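Local coordinates for 1,4-beta-N-Acetylmuramidase M1 (PDB 1JFX), which hydrolyses the beta-1,4 linkages between N-acetylmuramic acid and N-acetylglucosamine in bacterial peptidoglycan, acting both as a lysozyme and as a diacetylmuramidase, at residues A[23-28]-A[188-193]; A[56-61]-A[208-213]; A[8-11]-A[16-19]. All blocks are in the same frame, centred on the assembly; numbering follows the deposited sequence.

All three contacts belong to the beta/alpha-barrel domain of this family 25 lysozyme. Interaction 3 packs the start of the first helix against strand 6-10, which holds the predicted catalytic residue D9; the side chain of V10 is about 11 Å from that of D98, another predicted active-site residue. Interaction 1 lies next to it, centres 9 Å apart: G192 O meets N18 N at 2.9 Å, probably as a hydrogen bond, and M27 CE lies 3.7 Å from I8 CG2. Interaction 2, its centre 16 Å from that of interaction 1, sits away from the predicted active site. A probable hydrogen bond from I58 N to S28 O, 3.0 Å, joins these two.

Interaction 1: A[23-28]-A[188-193]; sequences KSAGMS and GRVGGV
V190 and M27 make the tight part of this contact, and a single methyl group does most of the work. CG2 of V190 lies 3.5 Å from CE of M27, and CG of the same methionine approaches it at 3.9 Å. M27 bends at chi2 (-61°), which brings its terminal methyl to the valine; the two side chains meet at a slant. V190 meets it with CG2: chi1 of 70° sets this methyl opposite the backbone N, and it projects at segment 23-28. CB of A25 touches that methyl too, at 3.7 Å, so CG2 touches both the alanine and the methionine two residues on. Both V190 and M27 are buried, and V22, I8 and R199 continue the packing around the methionine.

Toward solvent the contact thins out. A25 is exposed, and beyond the valine methyl its CB finds little more than the backbone N of G191, at 4.1 Å. R189 turns its side chain away from the contact; its NH1 donates to its neighbour G188 O at 3.0 Å, from above the carbonyl plane, and forms a salt bridge with D196.

Both segments change course here. G26 is the first residue to leave helical backbone angles, and its positive phi (107°) suits the Schellman motif, with G26 N bonded to K23 O. Facing it, V190 to V193 form a type II turn closed by V193 N and V190 O, 3.1 Å apart, with G192 at the position that favours glycine. The contact thus sets a Schellman-terminated helix end, which leads into strand 29-36 of the barrel, against the type II turn that begins at V190.

Interaction 2: A[56-61]-A[208-213]; sequences GIIRGA and RLLALA
No ring or other flat side chain enters the contact of I58 with L209, L210 and A213; methyl groups meet methyl groups, and the flat groups stand around them. F29 and F202 pack against L209, with F202 also reaching R208 and L212. The guanidinium of R59 belongs to the other side of strand 58-61: it makes a cation-pi contact with Y49, while its NE is bonded to Y49 O and its NH1 to T92.

At the centre, I58 and L209 meet end-on, CD1 of the isoleucine lying 3.9 Å from CD2 of the leucine. L210 adds a looser touch on the same isoleucine methyl, its CD1 at 4.4 Å. The second branch of I58 has its own partner, since CG2 packs against CB of A213 at 3.8 Å. Chi1 of -66° sets CG2 opposite the backbone N and CG1 opposite the carbonyl carbon, so the forked side chain addresses two successive turns of the helix at once. Those turns are tied by the backbone bond from A213 N to L209 O, 3.0 Å long.

Between the segment axes the closest approach is 9.7 Å, and their directions differ by 43°. Both sides have further bonds: I58 pairs with A30 along the sheet, whereas A213 O receives a bond from W86 NE1 and L212 O one from R133 NH2.

I58 opens its strand, and the further contacts of L209 with V5 and F29 also fall where neighbouring strands begin. The arrangement is that of a helix packed across the N-terminal end of a beta/alpha barrel, the end away from the predicted catalytic residues.

Interaction 3: A[8-11]-A[16-19]; sequences IDVS and SINW
I8 and V10 point from strand 6-10 at I17 and W19, packing the strand against the connection to helix 19-24 in the first beta-alpha unit of the family 25 barrel. The residues alternate along the strand: I8 and V10 turn their side chains toward the loop and the first residue of helix 19-24, while D9, itself a predicted active-site residue, points away from them, and N200 and Q183 both bond its OD2.

V10 and I17 meet tip to tip. CD1 of I17 settles over the fork of the valine, 3.8 Å from CG1 and equally far from CG2. That second methyl serves W19 as well, lying near the plane of the indole at its edge, 4.0 Å from CZ2. I8 reaches the benzene part of the ring at a slant, neither face nor edge, with CD1 at 4.1 Å from CZ3. A chi1 of 60° puts CG1 of the isoleucine between its backbone N and carbonyl carbon, and an extended chi2 carries CD1 out to the indole.

The ring is held from its own segment too: CG2 of I17 lies 3.5 Å above one face, displaced from the middle of it. Thus I17 offers one methyl to the strand and another to the tryptophan. N48, from helix 45-54, touches both V10 and I17 and accepts the bond from W19 NE1, giving this buried indole N-H a partner and helping to fix the ring's rotation. At the head of helix 19-24, N18 is the N-cap: its OD1 accepts a hydrogen bond from S21 N.

Interaction 1: A[23-28]-A[188-193]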
loop_
_atom_site.group_PDB
_atom_site.type_symbol
_atom_site.label_atom_id
_atom_site.label_comp_id
_atom_site.label_asym_id
_atom_site.label_seq_id
_atom_site.Cartn_x
_atom_site.Cartn_y
_atom_site.Cartn_z
ATOM N N LYS A 23 8.376 11.814 11.918
ATOM C CA LYS A 23 8.978 12.760 10.990
ATOM C C LYS A 23 10.393 13.140 11.435
ATOM O O LYS A 23 11.314 13.158 10.622
ATOM C CB LYS A 23 8.136 14.033 10.896
ATOM C CG LYS A 23 8.700 15.110 9.961
ATOM C CD LYS A 23 8.436 14.758 8.490
ATOM C CE LYS A 23 8.832 15.898 7.547
ATOM N NZ LYS A 23 10.289 16.178 7.600
ATOM N N SER A 24 10.577 13.441 12.720
ATOM C CA SER A 24 11.920 13.845 13.156
ATOM C C SER A 24 12.921 12.689 13.103
ATOM O O SER A 24 14.134 12.915 13.063
ATOM C CB SER A 24 11.887 14.472 14.554
ATOM O OG SER A 24 11.543 13.533 15.540
ATOM N N ALA A 25 12.407 11.463 13.090
ATOM C CA ALA A 25 13.243 10.270 12.980
ATOM C C ALA A 25 13.826 10.177 11.564
ATOM O O ALA A 25 14.715 9.361 11.314
ATOM C CB ALA A 25 12.424 9.009 13.281
ATOM N N GLY A 26 13.300 10.989 10.648
ATOM C CA GLY A 26 13.785 11.002 9.281
ATOM C C GLY A 26 12.882 10.361 8.240
ATOM O O GLY A 26 13.262 10.245 7.077
ATOM N N MET A 27 11.694 9.930 8.641
ATOM C CA MET A 27 10.768 9.315 7.694
ATOM C C MET A 27 10.144 10.382 6.804
ATOM O O MET A 27 9.802 11.478 7.274
ATOM C CB MET A 27 9.662 8.566 8.440
ATOM C CG MET A 27 10.177 7.449 9.330
ATOM S SD MET A 27 11.048 6.196 8.341
ATOM C CE MET A 27 11.580 5.044 9.665
ATOM N N SER A 28 9.992 10.051 5.525
ATOM C CA SER A 28 9.399 10.960 4.543
ATOM C C SER A 28 7.950 10.609 4.191
ATOM O O SER A 28 7.167 11.487 3.804
ATOM C CB SER A 28 10.201 10.931 3.236
ATOM O OG SER A 28 11.541 11.360 3.412
ATOM N N GLY A 188 11.112 -3.295 12.580
ATOM C CA GLY A 188 11.959 -2.133 12.776
ATOM C C GLY A 188 11.609 -1.303 14.001
ATOM O O GLY A 188 10.708 -1.624 14.781
ATOM N N ARG A 189 12.341 -0.214 14.154
ATOM C CA ARG A 189 12.119 0.715 15.250
ATOM C C ARG A 189 12.099 2.119 14.662
ATOM O O ARG A 189 12.884 2.439 13.756
ATOM C CB ARG A 189 13.242 0.608 16.288
ATOM C CG ARG A 189 13.171 -0.639 17.148
ATOM C CD ARG A 189 11.936 -0.611 18.017
ATOM N NE ARG A 189 11.864 -1.766 18.903
ATOM C CZ ARG A 189 11.387 -2.960 18.555
ATOM N NH1 ARG A 189 10.928 -3.177 17.325
ATOM N NH2 ARG A 189 11.355 -3.947 19.445
ATOM N N VAL A 190 11.168 2.937 15.140
ATOM C CA VAL A 190 11.091 4.321 14.697
ATOM C C VAL A 190 10.531 5.132 15.852
ATOM O O VAL A 190 9.590 4.710 16.530
ATOM C CB VAL A 190 10.187 4.505 13.445
ATOM C CG1 VAL A 190 8.717 4.295 13.808
ATOM C CG2 VAL A 190 10.387 5.899 12.863
ATOM N N GLY A 191 11.144 6.279 16.101
ATOM C CA GLY A 191 10.666 7.139 17.165
ATOM C C GLY A 191 9.189 7.446 16.946
ATOM O O GLY A 191 8.756 7.676 15.808
ATOM N N GLY A 192 8.414 7.436 18.027
ATOM C CA GLY A 192 6.993 7.727 17.915
ATOM C C GLY A 192 6.115 6.500 17.798
ATOM O O GLY A 192 4.911 6.586 17.975
ATOM N N VAL A 193 6.716 5.358 17.472
ATOM C CA VAL A 193 5.961 4.115 17.389
ATOM C C VAL A 193 6.532 3.152 18.414
ATOM O O VAL A 193 7.746 2.929 18.462
ATOM C CB VAL A 193 6.075 3.447 16.011
ATOM C CG1 VAL A 193 5.326 2.129 16.015
ATOM C CG2 VAL A 193 5.511 4.368 14.939
#

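Interaction 2: A[56-61]-A[208-213]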
loop_
_atom_site.group_PDB
_atom_site.type_symbol
_atom_site.label_atom_id
_atom_site.label_comp_id
_atom_site.label_asym_id
_atom_site.label_seq_id
_atom_site.Cartn_x
_atom_site.Cartn_y
_atom_site.Cartn_z
ATOM N N GLY A 56 3.723 16.592 8.538
ATOM C CA GLY A 56 4.473 16.800 7.314
ATOM C C GLY A 56 4.901 15.534 6.596
ATOM O O GLY A 56 5.757 15.581 5.711
ATOM N N ILE A 57 4.304 14.409 6.976
ATOM C CA ILE A 57 4.602 13.123 6.347
ATOM C C ILE A 57 3.736 13.001 5.085
ATOM O O ILE A 57 2.542 13.318 5.111
ATOM C CB ILE A 57 4.260 11.949 7.320
ATOM C CG1 ILE A 57 5.206 11.949 8.530
ATOM C CG2 ILE A 57 4.337 10.615 6.587
ATOM C CD1 ILE A 57 6.658 11.574 8.192
ATOM N N ILE A 58 4.337 12.586 3.970
ATOM C CA ILE A 58 3.588 12.368 2.725
ATOM C C ILE A 58 2.952 11.005 2.997
ATOM O O ILE A 58 3.644 10.004 3.139
ATOM C CB ILE A 58 4.543 12.330 1.510
ATOM C CG1 ILE A 58 5.180 13.715 1.328
ATOM C CG2 ILE A 58 3.792 11.935 0.253
ATOM C CD1 ILE A 58 6.290 13.750 0.296
ATOM N N ARG A 59 1.629 10.968 3.085
ATOM C CA ARG A 59 0.955 9.742 3.474
ATOM C C ARG A 59 -0.209 9.310 2.621
ATOM O O ARG A 59 -0.863 10.140 1.993
ATOM C CB ARG A 59 0.479 9.903 4.916
ATOM C CG ARG A 59 -0.423 11.135 5.143
ATOM C CD ARG A 59 -1.879 10.747 5.037
ATOM N NE ARG A 59 -2.785 11.866 5.321
ATOM C CZ ARG A 59 -3.168 12.765 4.419
ATOM N NH1 ARG A 59 -2.711 12.690 3.175
ATOM N NH2 ARG A 59 -4.069 13.693 4.736
ATOM N N GLY A 60 -0.460 8.003 2.625
ATOM C CA GLY A 60 -1.563 7.441 1.859
ATOM C C GLY A 60 -2.251 6.358 2.675
ATOM O O GLY A 60 -1.807 6.024 3.777
ATOM N N ALA A 61 -3.334 5.812 2.134
ATOM C CA ALA A 61 -4.110 4.769 2.813
ATOM C C ALA A 61 -4.025 3.455 2.050
ATOM O O ALA A 61 -3.731 3.445 0.854
ATOM C CB ALA A 61 -5.558 5.194 2.893
ATOM N N ARG A 208 10.789 12.751 -6.709
ATOM C CA ARG A 208 9.985 11.736 -7.379
ATOM C C ARG A 208 8.847 11.276 -6.468
ATOM O O ARG A 208 7.745 11.009 -6.941
ATOM C CB ARG A 208 10.864 10.552 -7.795
ATOM C CG ARG A 208 10.130 9.492 -8.597
ATOM C CD ARG A 208 11.109 8.552 -9.301
ATOM N NE ARG A 208 10.419 7.493 -10.033
ATOM C CZ ARG A 208 10.996 6.718 -10.947
ATOM N NH1 ARG A 208 12.278 6.881 -11.245
ATOM N NH2 ARG A 208 10.289 5.782 -11.566
ATOM N N LEU A 209 9.109 11.216 -5.164
ATOM C CA LEU A 209 8.083 10.810 -4.201
ATOM C C LEU A 209 6.967 11.864 -4.202
ATOM O O LEU A 209 5.779 11.530 -4.210
ATOM C CB LEU A 209 8.682 10.688 -2.788
ATOM C CG LEU A 209 7.670 10.453 -1.659
ATOM C CD1 LEU A 209 7.014 9.076 -1.824
ATOM C CD2 LEU A 209 8.372 10.544 -0.306
ATOM N N LEU A 210 7.356 13.133 -4.191
ATOM C CA LEU A 210 6.382 14.227 -4.199
ATOM C C LEU A 210 5.593 14.215 -5.509
ATOM O O LEU A 210 4.381 14.484 -5.530
ATOM C CB LEU A 210 7.095 15.578 -4.012
ATOM C CG LEU A 210 6.198 16.817 -3.947
ATOM C CD1 LEU A 210 5.297 16.756 -2.712
ATOM C CD2 LEU A 210 7.072 18.071 -3.908
ATOM N N ALA A 211 6.280 13.918 -6.609
ATOM C CA ALA A 211 5.632 13.837 -7.911
ATOM C C ALA A 211 4.597 12.709 -7.904
ATOM O O ALA A 211 3.527 12.839 -8.502
ATOM C CB ALA A 211 6.671 13.584 -8.991
ATOM N N LEU A 212 4.909 11.598 -7.240
ATOM C CA LEU A 212 3.957 10.487 -7.165
ATOM C C LEU A 212 2.740 10.935 -6.347
ATOM O O LEU A 212 1.586 10.662 -6.706
ATOM C CB LEU A 212 4.612 9.254 -6.511
ATOM C CG LEU A 212 3.689 8.046 -6.324
ATOM C CD1 LEU A 212 3.159 7.577 -7.676
ATOM C CD2 LEU A 212 4.463 6.930 -5.626
ATOM N N ALA A 213 2.998 11.637 -5.246
ATOM C CA ALA A 213 1.909 12.134 -4.406
ATOM C C ALA A 213 1.031 13.119 -5.181
ATOM O O ALA A 213 -0.194 13.036 -5.131
ATOM C CB ALA A 213 2.471 12.817 -3.153
#

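Interaction 3: A[8-11]-A[16-19]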
loop_
_atom_site.group_PDB
_atom_site.type_symbol
_atom_site.label_atom_id
_atom_site.label_comp_id
_atom_site.label_asym_id
_atom_site.label_seq_id
_atom_site.Cartn_x
_atom_site.Cartn_y
_atom_site.Cartn_z
ATOM N N ILE A 8 7.288 4.317 6.571
ATOM C CA ILE A 8 6.744 3.207 7.349
ATOM C C ILE A 8 5.319 2.959 6.909
ATOM O O ILE A 8 4.773 3.702 6.099
ATOM C CB ILE A 8 6.711 3.516 8.875
ATOM C CG1 ILE A 8 5.836 4.748 9.154
ATOM C CG2 ILE A 8 8.136 3.730 9.410
ATOM C CD1 ILE A 8 5.621 5.019 10.655
ATOM N N ASP A 9 4.732 1.870 7.385
ATOM C CA ASP A 9 3.311 1.622 7.132
ATOM C C ASP A 9 2.816 1.093 8.461
ATOM O O ASP A 9 3.553 0.413 9.195
ATOM C CB ASP A 9 3.036 0.658 5.966
ATOM C CG ASP A 9 3.580 -0.732 6.190
ATOM O OD1 ASP A 9 2.915 -1.562 6.860
ATOM O OD2 ASP A 9 4.684 -0.985 5.672
ATOM N N VAL A 10 1.589 1.457 8.804
ATOM C CA VAL A 10 1.037 1.079 10.095
ATOM C C VAL A 10 -0.448 0.781 10.020
ATOM O O VAL A 10 -1.107 1.125 9.053
ATOM C CB VAL A 10 1.182 2.234 11.120
ATOM C CG1 VAL A 10 2.625 2.664 11.242
ATOM C CG2 VAL A 10 0.327 3.430 10.682
ATOM N N SER A 11 -0.954 0.148 11.078
ATOM C CA SER A 11 -2.367 -0.166 11.212
ATOM C C SER A 11 -2.657 -0.032 12.703
ATOM O O SER A 11 -1.801 0.421 13.465
ATOM C CB SER A 11 -2.681 -1.588 10.746
ATOM O OG SER A 11 -2.084 -2.569 11.585
ATOM N N SER A 16 -1.084 3.931 19.549
ATOM C CA SER A 16 -0.976 5.390 19.503
ATOM C C SER A 16 0.388 5.789 18.963
ATOM O O SER A 16 1.416 5.410 19.513
ATOM C CB SER A 16 -1.155 5.973 20.907
ATOM O OG SER A 16 -1.036 7.381 20.869
ATOM N N ILE A 17 0.390 6.572 17.890
ATOM C CA ILE A 17 1.630 7.001 17.245
ATOM C C ILE A 17 1.870 8.501 17.348
ATOM O O ILE A 17 0.951 9.299 17.146
ATOM C CB ILE A 17 1.592 6.642 15.745
ATOM C CG1 ILE A 17 1.463 5.126 15.579
ATOM C CG2 ILE A 17 2.859 7.176 15.032
ATOM C CD1 ILE A 17 1.267 4.692 14.098
ATOM N N ASN A 18 3.100 8.885 17.680
ATOM C CA ASN A 18 3.445 10.301 17.731
ATOM C C ASN A 18 4.090 10.589 16.377
ATOM O O ASN A 18 5.278 10.303 16.165
ATOM C CB ASN A 18 4.442 10.601 18.850
ATOM C CG ASN A 18 4.733 12.081 18.964
ATOM O OD1 ASN A 18 4.749 12.787 17.966
ATOM N ND2 ASN A 18 4.964 12.555 20.181
ATOM N N TRP A 19 3.305 11.136 15.455
ATOM C CA TRP A 19 3.816 11.400 14.119
ATOM C C TRP A 19 4.887 12.471 14.007
ATOM O O TRP A 19 5.690 12.439 13.071
ATOM C CB TRP A 19 2.650 11.674 13.159
ATOM C CG TRP A 19 1.823 10.436 12.930
ATOM C CD1 TRP A 19 0.722 10.035 13.629
ATOM C CD2 TRP A 19 2.075 9.413 11.958
ATOM N NE1 TRP A 19 0.269 8.817 13.153
ATOM C CE2 TRP A 19 1.083 8.419 12.125
ATOM C CE3 TRP A 19 3.050 9.239 10.959
ATOM C CZ2 TRP A 19 1.035 7.270 11.332
ATOM C CZ3 TRP A 19 3.004 8.093 10.169
ATOM C CH2 TRP A 19 2.001 7.122 10.360
#